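Local coordinates for uncharacterized protein (Parabacteroides merdae, PDB 4MXN) that is a putative glycoside hydrolase of family 28, probably acting on pectin-like polysaccharides, though its substrate has not been established, at residues G52-G66 / N73-V87. Numbering follows the deposited sequence.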
ATOM      1  N   GLY A  52       0.214  11.945 -19.539  1.00 34.90           N
ATOM      2  CA  GLY A  52       1.663  12.061 -19.378  1.00 34.48           C
ATOM      3  C   GLY A  52       2.124  12.082 -17.936  1.00 36.78           C
ATOM      4  O   GLY A  52       3.299  12.327 -17.658  1.00 36.85           O
ATOM      5  N   GLY A  53       1.202  11.837 -17.020  1.00 32.88           N
ATOM      6  CA  GLY A  53       1.518  11.791 -15.603  1.00 31.42           C
ATOM      7  C   GLY A  53       1.095  12.989 -14.784  1.00 33.66           C
ATOM      8  O   GLY A  53       0.547  13.958 -15.315  1.00 31.94           O
ATOM      9  N   GLY A  54       1.315  12.873 -13.474  1.00 28.34           N
ATOM     10  CA  GLY A  54       0.947  13.886 -12.496  1.00 27.54           C
ATOM     11  C   GLY A  54       0.559  13.272 -11.173  1.00 29.16           C
ATOM     12  O   GLY A  54       0.903  12.118 -10.898  1.00 27.86           O
ATOM     13  N   ARG A  55      -0.151  14.040 -10.333  1.00 25.94           N
ATOM     14  CA  ARG A  55      -0.505  13.569  -9.002  1.00 24.02           C
ATOM     15  C   ARG A  55      -2.007  13.574  -8.747  1.00 25.27           C
ATOM     16  O   ARG A  55      -2.708  14.495  -9.155  1.00 24.78           O
ATOM     17  CB  ARG A  55       0.208  14.402  -7.923  1.00 25.82           C
ATOM     18  CG  ARG A  55       1.743  14.489  -8.116  1.00 32.31           C
ATOM     19  CD  ARG A  55       2.471  15.072  -6.917  1.00 31.70           C
ATOM     20  NE  ARG A  55       2.041  16.442  -6.630  1.00 28.47           N
ATOM     21  CZ  ARG A  55       2.498  17.178  -5.625  1.00 43.43           C
ATOM     22  NH1 ARG A  55       3.411  16.686  -4.792  1.00 29.88           N
ATOM     23  NH2 ARG A  55       2.047  18.410  -5.443  1.00 36.17           N
ATOM     24  N   LEU A  56      -2.503  12.499  -8.098  1.00 21.27           N
ATOM     25  CA  LEU A  56      -3.898  12.395  -7.676  1.00 21.62           C
ATOM     26  C   LEU A  56      -3.944  12.753  -6.196  1.00 25.10           C
ATOM     27  O   LEU A  56      -3.328  12.061  -5.388  1.00 23.02           O
ATOM     28  CB  LEU A  56      -4.485  10.998  -7.948  1.00 20.69           C
ATOM     29  CG  LEU A  56      -5.992  10.833  -7.721  1.00 23.34           C
ATOM     30  CD1 LEU A  56      -6.827  11.840  -8.550  1.00 23.87           C
ATOM     31  CD2 LEU A  56      -6.423   9.419  -8.032  1.00 22.12           C
ATOM     32  N   ILE A  57      -4.643  13.856  -5.852  1.00 24.90           N
ATOM     33  CA  ILE A  57      -4.660  14.388  -4.488  1.00 25.37           C
ATOM     34  C   ILE A  57      -5.945  14.085  -3.734  1.00 29.01           C
ATOM     35  O   ILE A  57      -7.023  14.524  -4.142  1.00 30.00           O
ATOM     36  CB  ILE A  57      -4.405  15.933  -4.473  1.00 29.05           C
ATOM     37  CG1 ILE A  57      -3.266  16.408  -5.430  1.00 29.32           C
ATOM     38  CG2 ILE A  57      -4.274  16.502  -3.033  1.00 30.27           C
ATOM     39  CD1 ILE A  57      -1.860  15.950  -5.160  1.00 27.31           C
ATOM     40  N   PHE A  58      -5.796  13.417  -2.584  1.00 25.49           N
ATOM     41  CA  PHE A  58      -6.875  13.121  -1.626  1.00 25.05           C
ATOM     42  C   PHE A  58      -6.681  14.148  -0.520  1.00 30.98           C
ATOM     43  O   PHE A  58      -5.717  14.023   0.238  1.00 28.65           O
ATOM     44  CB  PHE A  58      -6.777  11.661  -1.107  1.00 24.35           C
ATOM     45  CG  PHE A  58      -7.062  10.579  -2.121  1.00 23.20           C
ATOM     46  CD1 PHE A  58      -6.103  10.205  -3.052  1.00 23.27           C
ATOM     47  CD2 PHE A  58      -8.279   9.906  -2.120  1.00 23.44           C
ATOM     48  CE1 PHE A  58      -6.372   9.208  -3.993  1.00 23.93           C
ATOM     49  CE2 PHE A  58      -8.543   8.901  -3.059  1.00 25.39           C
ATOM     50  CZ  PHE A  58      -7.578   8.551  -3.982  1.00 22.80           C
ATOM     51  N   TYR A  59      -7.498  15.217  -0.468  1.00 32.26           N
ATOM     52  CA  TYR A  59      -7.170  16.301   0.463  1.00 35.62           C
ATOM     53  C   TYR A  59      -7.622  16.111   1.915  1.00 41.73           C
ATOM     54  O   TYR A  59      -6.820  16.417   2.803  1.00 42.01           O
ATOM     55  CB  TYR A  59      -7.622  17.687  -0.044  1.00 40.06           C
ATOM     56  CG  TYR A  59      -6.471  18.670  -0.149  1.00 45.37           C
ATOM     57  CD1 TYR A  59      -5.545  18.809   0.885  1.00 47.58           C
ATOM     58  CD2 TYR A  59      -6.299  19.457  -1.285  1.00 47.97           C
ATOM     59  CE1 TYR A  59      -4.469  19.690   0.783  1.00 48.72           C
ATOM     60  CE2 TYR A  59      -5.228  20.349  -1.397  1.00 50.08           C
ATOM     61  CZ  TYR A  59      -4.323  20.470  -0.353  1.00 59.56           C
ATOM     62  OH  TYR A  59      -3.268  21.351  -0.447  1.00 64.68           O
ATOM     63  N   VAL A  60      -8.876  15.676   2.172  1.00 39.04           N
ATOM     64  CA  VAL A  60      -9.394  15.508   3.538  1.00 38.97           C
ATOM     65  C   VAL A  60     -10.610  14.565   3.499  1.00 40.17           C
ATOM     66  O   VAL A  60     -11.250  14.440   2.449  1.00 42.17           O
ATOM     67  CB  VAL A  60      -9.715  16.891   4.205  1.00 45.26           C
ATOM     68  CG1 VAL A  60     -11.056  17.468   3.740  1.00 46.43           C
ATOM     69  CG2 VAL A  60      -9.638  16.813   5.732  1.00 45.09           C
ATOM     70  N   GLY A  61     -10.930  13.932   4.623  1.00 31.54           N
ATOM     71  CA  GLY A  61     -12.058  13.010   4.707  1.00 28.67           C
ATOM     72  C   GLY A  61     -11.650  11.553   4.582  1.00 29.20           C
ATOM     73  O   GLY A  61     -10.455  11.235   4.502  1.00 25.81           O
ATOM     74  N   ARG A  62     -12.652  10.653   4.554  1.00 25.21           N
ATOM     75  CA  ARG A  62     -12.446   9.204   4.479  1.00 24.32           C
ATOM     76  C   ARG A  62     -12.835   8.679   3.107  1.00 27.48           C
ATOM     77  O   ARG A  62     -13.949   8.928   2.665  1.00 28.42           O
ATOM     78  CB  ARG A  62     -13.265   8.476   5.568  1.00 27.40           C
ATOM     79  CG  ARG A  62     -12.869   8.832   7.006  1.00 40.19           C
ATOM     80  CD  ARG A  62     -13.679   8.064   8.058  1.00 42.32           C
ATOM     81  NE  ARG A  62     -13.517   6.604   7.979  1.00 39.76           N
ATOM     82  CZ  ARG A  62     -12.489   5.928   8.487  1.00 52.73           C
ATOM     83  NH1 ARG A  62     -11.502   6.569   9.107  1.00 30.86           N
ATOM     84  NH2 ARG A  62     -12.432   4.607   8.368  1.00 45.94           N
ATOM     85  N   TYR A  63     -11.937   7.955   2.438  1.00 22.47           N
ATOM     86  CA  TYR A  63     -12.199   7.463   1.096  1.00 21.33           C
ATOM     87  C   TYR A  63     -12.196   5.945   1.091  1.00 24.15           C
ATOM     88  O   TYR A  63     -11.139   5.317   1.205  1.00 23.86           O
ATOM     89  CB  TYR A  63     -11.168   8.013   0.100  1.00 22.12           C
ATOM     90  CG  TYR A  63     -11.135   9.530   0.016  1.00 23.98           C
ATOM     91  CD1 TYR A  63     -10.302  10.278   0.850  1.00 26.57           C
ATOM     92  CD2 TYR A  63     -11.869  10.210  -0.953  1.00 23.48           C
ATOM     93  CE1 TYR A  63     -10.238  11.668   0.752  1.00 28.07           C
ATOM     94  CE2 TYR A  63     -11.783  11.596  -1.084  1.00 24.45           C
ATOM     95  CZ  TYR A  63     -10.976  12.321  -0.221  1.00 32.65           C
ATOM     96  OH  TYR A  63     -10.894  13.686  -0.328  1.00 37.78           O
ATOM     97  N   LEU A  64     -13.381   5.350   0.980  1.00 20.10           N
ATOM     98  CA  LEU A  64     -13.538   3.903   0.946  1.00 18.84           C
ATOM     99  C   LEU A  64     -13.064   3.383  -0.402  1.00 21.19           C
ATOM    100  O   LEU A  64     -13.395   3.977  -1.424  1.00 19.79           O
ATOM    101  CB  LEU A  64     -15.011   3.527   1.178  1.00 18.36           C
ATOM    102  CG  LEU A  64     -15.317   2.052   1.471  1.00 22.45           C
ATOM    103  CD1 LEU A  64     -14.817   1.624   2.854  1.00 21.26           C
ATOM    104  CD2 LEU A  64     -16.839   1.806   1.394  1.00 25.09           C
ATOM    105  N   THR A  65     -12.296   2.280  -0.403  1.00 16.78           N
ATOM    106  CA  THR A  65     -11.791   1.739  -1.670  1.00 15.14           C
ATOM    107  C   THR A  65     -11.432   0.261  -1.578  1.00 18.25           C
ATOM    108  O   THR A  65     -11.111  -0.261  -0.504  1.00 16.81           O
ATOM    109  CB  THR A  65     -10.531   2.540  -2.153  1.00 18.31           C
ATOM    110  OG1 THR A  65     -10.206   2.146  -3.488  1.00 23.33           O
ATOM    111  CG2 THR A  65      -9.305   2.328  -1.262  1.00 18.50           C
ATOM    112  N   GLY A  66     -11.417  -0.359  -2.753  1.00 15.75           N
ATOM    113  CA  GLY A  66     -10.860  -1.678  -2.982  1.00 15.09           C
ATOM    114  C   GLY A  66      -9.467  -1.467  -3.563  1.00 19.08           C
ATOM    115  O   GLY A  66      -8.895  -0.372  -3.443  1.00 18.56           O
ATOM    116  N   ASN A  73       4.071   7.108 -14.080  1.00 21.56           N
ATOM    117  CA  ASN A  73       4.139   8.571 -13.995  1.00 22.48           C
ATOM    118  C   ASN A  73       3.032   9.169 -13.123  1.00 25.70           C
ATOM    119  O   ASN A  73       2.837  10.385 -13.141  1.00 25.25           O
ATOM    120  CB  ASN A  73       4.161   9.219 -15.389  1.00 22.42           C
ATOM    121  CG  ASN A  73       5.264   8.666 -16.238  1.00 35.81           C
ATOM    122  OD1 ASN A  73       6.419   8.609 -15.817  1.00 31.69           O
ATOM    123  ND2 ASN A  73       4.924   8.173 -17.408  1.00 29.41           N
ATOM    124  N   VAL A  74       2.388   8.336 -12.290  1.00 19.93           N
ATOM    125  CA  VAL A  74       1.338   8.785 -11.382  1.00 20.57           C
ATOM    126  C   VAL A  74       1.811   8.642  -9.947  1.00 23.03           C
ATOM    127  O   VAL A  74       2.401   7.631  -9.591  1.00 21.12           O
ATOM    128  CB  VAL A  74      -0.009   8.035 -11.598  1.00 25.82           C
ATOM    129  CG1 VAL A  74      -1.102   8.535 -10.642  1.00 25.35           C
ATOM    130  CG2 VAL A  74      -0.479   8.143 -13.050  1.00 26.71           C
ATOM    131  N   THR A  75       1.543   9.663  -9.141  1.00 20.93           N
ATOM    132  CA  THR A  75       1.773   9.696  -7.705  1.00 19.84           C
ATOM    133  C   THR A  75       0.427   9.919  -7.033  1.00 24.78           C
ATOM    134  O   THR A  75      -0.326  10.807  -7.433  1.00 24.33           O
ATOM    135  CB  THR A  75       2.815  10.773  -7.332  1.00 27.14           C
ATOM    136  OG1 THR A  75       4.096  10.315  -7.757  1.00 22.14           O
ATOM    137  CG2 THR A  75       2.873  11.040  -5.813  1.00 24.98           C
ATOM    138  N   ILE A  76       0.122   9.114  -6.013  1.00 22.85           N
ATOM    139  CA  ILE A  76      -1.082   9.274  -5.216  1.00 22.80           C
ATOM    140  C   ILE A  76      -0.678   9.987  -3.941  1.00 24.59           C
ATOM    141  O   ILE A  76       0.227   9.532  -3.244  1.00 23.80           O
ATOM    142  CB  ILE A  76      -1.803   7.917  -4.945  1.00 26.37           C
ATOM    143  CG1 ILE A  76      -2.554   7.431  -6.223  1.00 26.75           C
ATOM    144  CG2 ILE A  76      -2.770   8.033  -3.731  1.00 28.01           C
ATOM    145  CD1 ILE A  76      -3.015   5.936  -6.187  1.00 24.73           C
ATOM    146  N   ARG A  77      -1.335  11.109  -3.638  1.00 21.63           N
ATOM    147  CA  ARG A  77      -1.067  11.840  -2.408  1.00 21.70           C
ATOM    148  C   ARG A  77      -2.262  11.727  -1.481  1.00 23.79           C
ATOM    149  O   ARG A  77      -3.360  12.121  -1.854  1.00 23.05           O
ATOM    150  CB  ARG A  77      -0.764  13.334  -2.690  1.00 24.50           C
ATOM    151  CG  ARG A  77       0.422  13.604  -3.635  1.00 32.54           C
ATOM    152  CD  ARG A  77       1.716  13.867  -2.924  1.00 25.34           C
ATOM    153  NE  ARG A  77       1.576  14.822  -1.817  1.00 25.53           N
ATOM    154  CZ  ARG A  77       2.507  15.005  -0.892  1.00 37.64           C
ATOM    155  NH1 ARG A  77       3.653  14.335  -0.956  1.00 28.71           N
ATOM    156  NH2 ARG A  77       2.303  15.862   0.101  1.00 31.23           N
ATOM    157  N   ILE A  78      -2.045  11.210  -0.272  1.00 20.46           N
ATOM    158  CA  ILE A  78      -3.074  11.119   0.778  1.00 19.81           C
ATOM    159  C   ILE A  78      -2.662  12.177   1.784  1.00 23.47           C
ATOM    160  O   ILE A  78      -1.725  11.962   2.540  1.00 21.56           O
ATOM    161  CB  ILE A  78      -3.206   9.685   1.368  1.00 23.03           C
ATOM    162  CG1 ILE A  78      -3.457   8.666   0.215  1.00 25.07           C
ATOM    163  CG2 ILE A  78      -4.373   9.631   2.387  1.00 23.24           C
ATOM    164  CD1 ILE A  78      -2.799   7.390   0.395  1.00 35.84           C
ATOM    165  N   GLU A  79      -3.280  13.366   1.722  1.00 20.60           N
ATOM    166  CA  GLU A  79      -2.813  14.466   2.559  1.00 21.08           C
ATOM    167  C   GLU A  79      -3.215  14.278   4.021  1.00 24.77           C
ATOM    168  O   GLU A  79      -4.061  13.437   4.318  1.00 21.69           O
ATOM    169  CB  GLU A  79      -3.280  15.827   2.023  1.00 22.70           C
ATOM    170  CG  GLU A  79      -2.853  16.116   0.585  1.00 35.55           C
ATOM    171  CD  GLU A  79      -1.377  16.200   0.230  1.00 55.36           C
ATOM    172  OE1 GLU A  79      -0.526  16.349   1.138  1.00 54.46           O
ATOM    173  OE2 GLU A  79      -1.076  16.146  -0.984  1.00 46.63           O
ATOM    174  N   GLU A  80      -2.569  15.053   4.935  1.00 22.11           N
ATOM    175  CA  GLU A  80      -2.859  14.996   6.357  1.00 24.05           C
ATOM    176  C   GLU A  80      -4.351  15.227   6.567  1.00 29.79           C
ATOM    177  O   GLU A  80      -4.922  16.128   5.965  1.00 32.40           O
ATOM    178  CB  GLU A  80      -2.018  16.018   7.143  1.00 26.71           C
ATOM    179  CG  GLU A  80      -1.842  15.585   8.588  1.00 42.18           C
ATOM    180  CD  GLU A  80      -0.869  16.393   9.426  1.00 75.65           C
ATOM    181  OE1 GLU A  80      -0.986  17.640   9.434  1.00 68.04           O
ATOM    182  OE2 GLU A  80      -0.036  15.776  10.130  1.00 76.93           O
ATOM    183  N   GLY A  81      -4.979  14.377   7.353  1.00 28.52           N
ATOM    184  CA  GLY A  81      -6.420  14.482   7.574  1.00 29.27           C
ATOM    185  C   GLY A  81      -7.231  13.625   6.619  1.00 33.07           C
ATOM    186  O   GLY A  81      -8.444  13.484   6.804  1.00 35.57           O
ATOM    187  N   ALA A  82      -6.584  13.060   5.570  1.00 26.44           N
ATOM    188  CA  ALA A  82      -7.264  12.159   4.627  1.00 24.93           C
ATOM    189  C   ALA A  82      -6.949  10.719   4.986  1.00 26.00           C
ATOM    190  O   ALA A  82      -5.847  10.414   5.452  1.00 25.41           O
ATOM    191  CB  ALA A  82      -6.854  12.442   3.181  1.00 25.66           C
ATOM    192  N   VAL A  83      -7.935   9.833   4.825  1.00 21.48           N
ATOM    193  CA  VAL A  83      -7.721   8.408   5.084  1.00 19.67           C
ATOM    194  C   VAL A  83      -8.211   7.631   3.874  1.00 22.52           C
ATOM    195  O   VAL A  83      -9.358   7.846   3.459  1.00 21.62           O
ATOM    196  CB  VAL A  83      -8.425   7.881   6.377  1.00 23.80           C
ATOM    197  CG1 VAL A  83      -8.016   6.431   6.689  1.00 22.33           C
ATOM    198  CG2 VAL A  83      -8.211   8.796   7.588  1.00 24.80           C
ATOM    199  N   LEU A  84      -7.376   6.714   3.341  1.00 19.86           N
ATOM    200  CA  LEU A  84      -7.758   5.756   2.291  1.00 19.91           C
ATOM    201  C   LEU A  84      -8.138   4.472   3.061  1.00 23.14           C
ATOM    202  O   LEU A  84      -7.277   3.891   3.728  1.00 21.69           O
ATOM    203  CB  LEU A  84      -6.589   5.563   1.304  1.00 20.26           C
ATOM    204  CG  LEU A  84      -6.928   4.938  -0.052  1.00 26.19           C
ATOM    205  CD1 LEU A  84      -7.966   5.789  -0.835  1.00 26.39           C
ATOM    206  CD2 LEU A  84      -5.676   4.741  -0.879  1.00 26.83           C
ATOM    207  N   VAL A  85      -9.432   4.125   3.122  1.00 19.97           N
ATOM    208  CA  VAL A  85      -9.853   3.001   3.965  1.00 20.59           C
ATOM    209  C   VAL A  85     -10.294   1.779   3.134  1.00 21.04           C
ATOM    210  O   VAL A  85     -11.037   1.888   2.174  1.00 20.19           O
ATOM    211  CB  VAL A  85     -10.928   3.427   5.024  1.00 27.08           C
ATOM    212  CG1 VAL A  85     -12.103   4.188   4.414  1.00 27.17           C
ATOM    213  CG2 VAL A  85     -11.424   2.246   5.852  1.00 27.41           C
ATOM    214  N   ALA A  86      -9.807   0.618   3.517  1.00 17.31           N
ATOM    215  CA  ALA A  86     -10.169  -0.639   2.882  1.00 16.04           C
ATOM    216  C   ALA A  86     -11.633  -1.002   3.142  1.00 18.45           C
ATOM    217  O   ALA A  86     -12.101  -0.959   4.285  1.00 14.64           O
ATOM    218  CB  ALA A  86      -9.282  -1.752   3.418  1.00 17.27           C
ATOM    219  N   VAL A  87     -12.347  -1.382   2.075  1.00 16.98           N
ATOM    220  CA  VAL A  87     -13.705  -1.913   2.170  1.00 16.59           C
ATOM    221  C   VAL A  87     -13.589  -3.355   2.746  1.00 21.51           C
ATOM    222  O   VAL A  87     -12.672  -4.060   2.340  1.00 20.03           O
ATOM    223  CB  VAL A  87     -14.412  -1.864   0.788  1.00 19.56           C
ATOM    224  CG1 VAL A  87     -13.699  -2.719  -0.265  1.00 19.27           C
ATOM    225  CG2 VAL A  87     -15.888  -2.238   0.901  1.00 18.67           C
TER
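The Phe58 ring bridges the two ladders on the interior side: CE1 rests 3.8 Å from Ile76 CG2 in strand 74-78, and CE2 meets Leu84 CD1 in strand 82-86 at 3.9 Å. CG lies anti to the carbonyl carbon (chi1 -68°), which brings the ring down beside Arg77 O, a neighbour at its edge. Within 52-66, Phe58 CD2 sits over the centre of the Tyr63 ring, 3.5 Å above its plane, and Ala82 CB fills the dip beside them, 3.5 Å from Phe58 O. Further along, Thr65 CG2 fits against CG and CD1 of Leu84. These are successive coils of a right-handed parallel beta-helix, the fold of family 28: 54-58 stacks on 74-78 and 61-65 on 82-86 in two parallel ladders, with the register slipping by one residue at the corner, where the type II turn from Glu79 to Ala82 takes up an extra residue. Helix 38-50 packs on Leu56 and Thr65. On the outer face Ile57 CD1 presses on the base of the Arg77 chain, 3.6 Å from CG and against CB, before the chain bends at chi2 and chi3. That bend swings the guanidinium back to grip Glu79 side-on, NE to OE2 and NH2 to OE1, both 3.1 Å. With an alanine in place of Arg77, the Glu79 carboxylate is likely to lose its mate and a gap to open beside Ile57 CD1. Arg55 runs alongside, its NH1 over one face of the Arg77 guanidinium, while its NE is engaged in a salt bridge with Asp21.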